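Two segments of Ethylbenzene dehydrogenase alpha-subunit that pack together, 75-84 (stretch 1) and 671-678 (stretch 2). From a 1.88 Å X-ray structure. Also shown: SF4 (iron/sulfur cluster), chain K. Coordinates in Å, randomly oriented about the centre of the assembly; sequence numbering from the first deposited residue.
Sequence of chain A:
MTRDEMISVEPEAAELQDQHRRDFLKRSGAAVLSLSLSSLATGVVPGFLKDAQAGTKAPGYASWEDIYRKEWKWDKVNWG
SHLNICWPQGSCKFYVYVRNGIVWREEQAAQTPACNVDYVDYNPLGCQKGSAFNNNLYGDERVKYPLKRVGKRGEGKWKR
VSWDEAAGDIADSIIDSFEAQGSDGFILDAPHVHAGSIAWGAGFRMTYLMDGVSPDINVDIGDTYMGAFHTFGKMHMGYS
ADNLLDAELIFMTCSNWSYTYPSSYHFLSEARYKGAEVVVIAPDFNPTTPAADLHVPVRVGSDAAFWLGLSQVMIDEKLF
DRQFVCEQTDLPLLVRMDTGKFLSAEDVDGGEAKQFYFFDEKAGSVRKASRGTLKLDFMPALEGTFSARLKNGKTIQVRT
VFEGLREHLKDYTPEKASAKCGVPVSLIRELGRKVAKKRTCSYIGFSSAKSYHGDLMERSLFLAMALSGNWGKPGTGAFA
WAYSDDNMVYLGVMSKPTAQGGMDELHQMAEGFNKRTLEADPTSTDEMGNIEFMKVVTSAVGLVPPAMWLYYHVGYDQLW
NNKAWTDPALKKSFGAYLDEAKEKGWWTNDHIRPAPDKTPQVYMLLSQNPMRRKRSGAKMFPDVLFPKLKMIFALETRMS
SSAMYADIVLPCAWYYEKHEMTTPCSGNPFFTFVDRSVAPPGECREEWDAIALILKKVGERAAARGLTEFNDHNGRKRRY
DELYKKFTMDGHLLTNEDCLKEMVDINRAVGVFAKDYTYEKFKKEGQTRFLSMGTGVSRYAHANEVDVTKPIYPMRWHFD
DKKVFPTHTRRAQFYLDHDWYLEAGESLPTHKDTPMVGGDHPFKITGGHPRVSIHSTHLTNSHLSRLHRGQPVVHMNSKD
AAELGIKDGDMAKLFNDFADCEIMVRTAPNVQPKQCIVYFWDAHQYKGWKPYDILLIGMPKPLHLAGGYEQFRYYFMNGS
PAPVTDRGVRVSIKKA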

# COMPACT_ATOMS: atom_id res chain seq x y z
N ASP A 75 28.10 2.22 2.25
CA ASP A 75 29.25 2.26 1.33
C ASP A 75 28.99 3.15 0.11
O ASP A 75 29.88 3.86 -0.34
N LYS A 76 27.80 3.02 -0.47
CA LYS A 76 27.46 3.82 -1.64
C LYS A 76 25.97 4.02 -1.79
O LYS A 76 25.16 3.39 -1.12
N VAL A 77 25.60 4.94 -2.66
CA VAL A 77 24.21 5.26 -2.89
C VAL A 77 24.03 5.36 -4.39
O VAL A 77 24.86 5.98 -5.07
N ASN A 78 22.98 4.72 -4.88
CA ASN A 78 22.56 4.77 -6.29
C ASN A 78 21.11 5.21 -6.39
O ASN A 78 20.39 5.19 -5.39
N TRP A 79 20.67 5.51 -7.61
CA TRP A 79 19.28 5.79 -7.84
C TRP A 79 18.47 4.51 -7.93
O TRP A 79 18.88 3.54 -8.55
N GLY A 80 17.30 4.52 -7.30
CA GLY A 80 16.37 3.43 -7.49
C GLY A 80 14.93 3.89 -7.48
O GLY A 80 14.60 5.00 -7.08
N SER A 81 14.10 3.01 -7.99
CA SER A 81 12.67 3.12 -7.93
C SER A 81 12.12 1.69 -8.11
O SER A 81 12.91 0.72 -8.12
N HIS A 82 10.80 1.57 -8.20
CA HIS A 82 10.11 0.27 -8.24
C HIS A 82 9.28 0.16 -9.54
O HIS A 82 8.65 1.11 -9.93
N LEU A 83 9.35 -0.99 -10.22
CA LEU A 83 8.73 -1.12 -11.53
C LEU A 83 7.32 -1.70 -11.44
O LEU A 83 6.57 -1.61 -12.39
N ASN A 84 6.97 -2.25 -10.27
CA ASN A 84 5.60 -2.63 -9.94
C ASN A 84 4.66 -1.54 -10.32
O ASN A 84 4.94 -0.40 -10.16
N PHE A 671 9.72 10.39 -15.66
CA PHE A 671 10.37 9.08 -15.72
C PHE A 671 11.51 9.04 -14.74
O PHE A 671 12.23 10.03 -14.57
N THR A 672 11.72 7.89 -14.14
CA THR A 672 12.77 7.77 -13.09
C THR A 672 13.64 6.58 -13.42
O THR A 672 13.18 5.53 -13.90
N PHE A 673 14.93 6.81 -13.22
CA PHE A 673 15.98 5.83 -13.45
C PHE A 673 16.13 4.83 -12.32
O PHE A 673 16.07 5.17 -11.13
N VAL A 674 16.29 3.56 -12.69
CA VAL A 674 16.53 2.54 -11.72
C VAL A 674 17.86 1.92 -12.08
O VAL A 674 18.02 1.29 -13.12
N ASP A 675 18.83 2.12 -11.21
CA ASP A 675 20.14 1.61 -11.43
C ASP A 675 20.21 0.13 -11.06
O ASP A 675 19.38 -0.40 -10.31
N ARG A 676 21.24 -0.52 -11.57
CA ARG A 676 21.65 -1.80 -11.04
C ARG A 676 22.57 -1.50 -9.82
O ARG A 676 23.77 -1.36 -9.96
N SER A 677 21.98 -1.40 -8.63
CA SER A 677 22.72 -1.09 -7.40
C SER A 677 23.55 -2.26 -6.93
O SER A 677 24.65 -2.07 -6.48
N VAL A 678 23.02 -3.46 -7.10
CA VAL A 678 23.67 -4.70 -6.69
C VAL A 678 23.36 -5.74 -7.75
O VAL A 678 22.38 -5.59 -8.49

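The axis of strand 76-80 passes 4.6 Å from that of the strand running from Phe671, with their N-to-C directions 131° apart; 485 Å² is buried between the two stretches. Phe671, at the start of stretch 2, is out of reach. Thr672 (chi1 m) points toward stretch 1 and sets its methyl CG2 3.8 Å from Ser81 CB, while its hydroxyl is hydrogen-bonded elsewhere in the structure. The CA-to-CB bond of Phe673 (t) points sideways; its CD2 makes an apolar contact with Trp79 CB at 3.9 Å. The Trp79 side chain (m) then leads away from stretch 2, so it is the root of the indole that packs here. Val674 (t) sits where the backbones come close, its CA 4.3 Å from Gly80 CA. Its CG2 serves two neighbours, Ser81 CB (t) at 3.7 Å and Leu83 CD1 (m, m) at 3.9 Å; the leucine starts sideways, but its end comes nearer.

At Asp675 the contact turns polar. The backbone N donates to Trp79 O at 3.0 Å, and the side chain (t) points toward stretch 1, where OD2 accepts from Asn78 ND2 at 3.1 Å. Asn78 (m) uses its other amide atom within its own stretch: OD1 accepts from Lys76 NZ at 2.8 Å. Arg676 points away, extended through three t torsions. Ser677 (m) brings OG within 3.1 Å of Asn78 CB and donates to water 1 at 2.7 Å from OG. The same water donates to Trp79 O at 2.8 Å and to Asp675 O at 2.7 Å, thereby bridging the stretches. Lys76 (p, then t throughout) reaches across so that NZ donates to Ser677 O at 2.6 Å. Val678 makes no contact.

Beyond this packing, His82 (m) points away from stretch 2, and its ND1 binds FE3 of the SF4 cluster at 2.1 Å.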

# COMPACT_ATOMS: atom_id res chain seq x y z
CB ASP A 75 29.58 0.84 0.86
CG ASP A 75 30.12 -0.06 1.99
OD1 ASP A 75 30.66 0.47 2.98
OD2 ASP A 75 30.04 -1.31 1.84
CB LYS A 76 28.02 3.20 -2.92
CG LYS A 76 27.40 1.90 -3.27
CD LYS A 76 27.56 1.50 -4.76
CE LYS A 76 26.64 0.25 -5.00
NZ LYS A 76 26.25 -0.01 -6.41
CB VAL A 77 23.78 6.59 -2.22
CG1 VAL A 77 22.33 6.86 -2.53
CG2 VAL A 77 24.04 6.56 -0.70
CB ASN A 78 22.63 3.36 -6.87
CG ASN A 78 24.05 2.80 -6.89
OD1 ASN A 78 24.49 2.18 -5.95
ND2 ASN A 78 24.75 2.99 -7.98
CB TRP A 79 19.07 6.54 -9.17
CG TRP A 79 19.61 7.90 -9.23
CD1 TRP A 79 20.43 8.39 -10.19
CD2 TRP A 79 19.40 8.95 -8.30
NE1 TRP A 79 20.69 9.73 -9.95
CE2 TRP A 79 20.08 10.09 -8.79
CE3 TRP A 79 18.67 9.07 -7.11
CZ2 TRP A 79 20.08 11.30 -8.13
CZ3 TRP A 79 18.66 10.28 -6.46
CH2 TRP A 79 19.35 11.38 -6.98
CB SER A 81 12.10 4.07 -9.00
OG SER A 81 10.78 4.45 -8.64
CB HIS A 82 9.29 0.16 -6.95
CG HIS A 82 10.03 0.69 -5.76
ND1 HIS A 82 9.72 1.89 -5.13
CD2 HIS A 82 11.17 0.26 -5.18
CE1 HIS A 82 10.62 2.14 -4.19
NE2 HIS A 82 11.49 1.15 -4.18
CB LEU A 83 9.62 -1.94 -12.44
CG LEU A 83 10.96 -1.27 -12.80
CD1 LEU A 83 10.89 0.25 -12.99
CD2 LEU A 83 11.99 -1.58 -11.74
CB ASN A 84 5.41 -3.11 -8.47
CG ASN A 84 5.88 -2.14 -7.39
OD1 ASN A 84 6.26 -2.58 -6.28
ND2 ASN A 84 5.86 -0.82 -7.69
CB PHE A 671 10.98 8.87 -17.09
CG PHE A 671 10.01 8.49 -18.14
CD1 PHE A 671 9.21 9.44 -18.74
CD2 PHE A 671 9.89 7.17 -18.52
CE1 PHE A 671 8.31 9.08 -19.74
CE2 PHE A 671 9.00 6.80 -19.51
CZ PHE A 671 8.21 7.77 -20.12
CB THR A 672 12.12 7.66 -11.69
OG1 THR A 672 11.43 8.88 -11.39
CG2 THR A 672 13.13 7.37 -10.57
CB PHE A 673 17.30 6.58 -13.64
CG PHE A 673 18.49 5.70 -13.82
CD1 PHE A 673 18.56 4.81 -14.87
CD2 PHE A 673 19.55 5.77 -12.96
CE1 PHE A 673 19.71 3.98 -15.06
CE2 PHE A 673 20.70 4.99 -13.14
CZ PHE A 673 20.77 4.09 -14.20
CB VAL A 674 15.42 1.48 -11.68
CG1 VAL A 674 15.76 0.42 -10.60
CG2 VAL A 674 14.02 2.07 -11.44
CB ASP A 675 21.19 2.40 -10.62
CG ASP A 675 22.57 2.42 -11.27
OD1 ASP A 675 22.85 1.69 -12.26
OD2 ASP A 675 23.43 3.17 -10.76
CB ARG A 676 22.34 -2.58 -12.15
CG ARG A 676 22.71 -4.01 -11.80
CD ARG A 676 23.42 -4.65 -12.99
NE ARG A 676 23.69 -6.07 -12.84
CZ ARG A 676 24.81 -6.59 -12.32
NH1 ARG A 676 25.78 -5.82 -11.84
NH2 ARG A 676 24.95 -7.90 -12.26
CB SER A 677 21.77 -0.65 -6.28
OG SER A 677 21.20 0.60 -6.55
CB VAL A 678 23.11 -5.18 -5.34
CG1 VAL A 678 23.47 -4.20 -4.20
CG2 VAL A 678 21.61 -5.37 -5.47
FE1 SF4 K . 5.59 3.15 -3.81
FE2 SF4 K . 6.58 5.12 -5.40
FE3 SF4 K . 7.75 2.72 -5.40
FE4 SF4 K . 5.26 3.02 -6.51
S1 SF4 K . 7.19 3.89 -7.31
S2 SF4 K . 6.00 1.32 -5.07
S3 SF4 K . 4.42 4.63 -5.12
S4 SF4 K . 7.67 4.18 -3.62
O HOH W 1 18.92 0.85 -7.93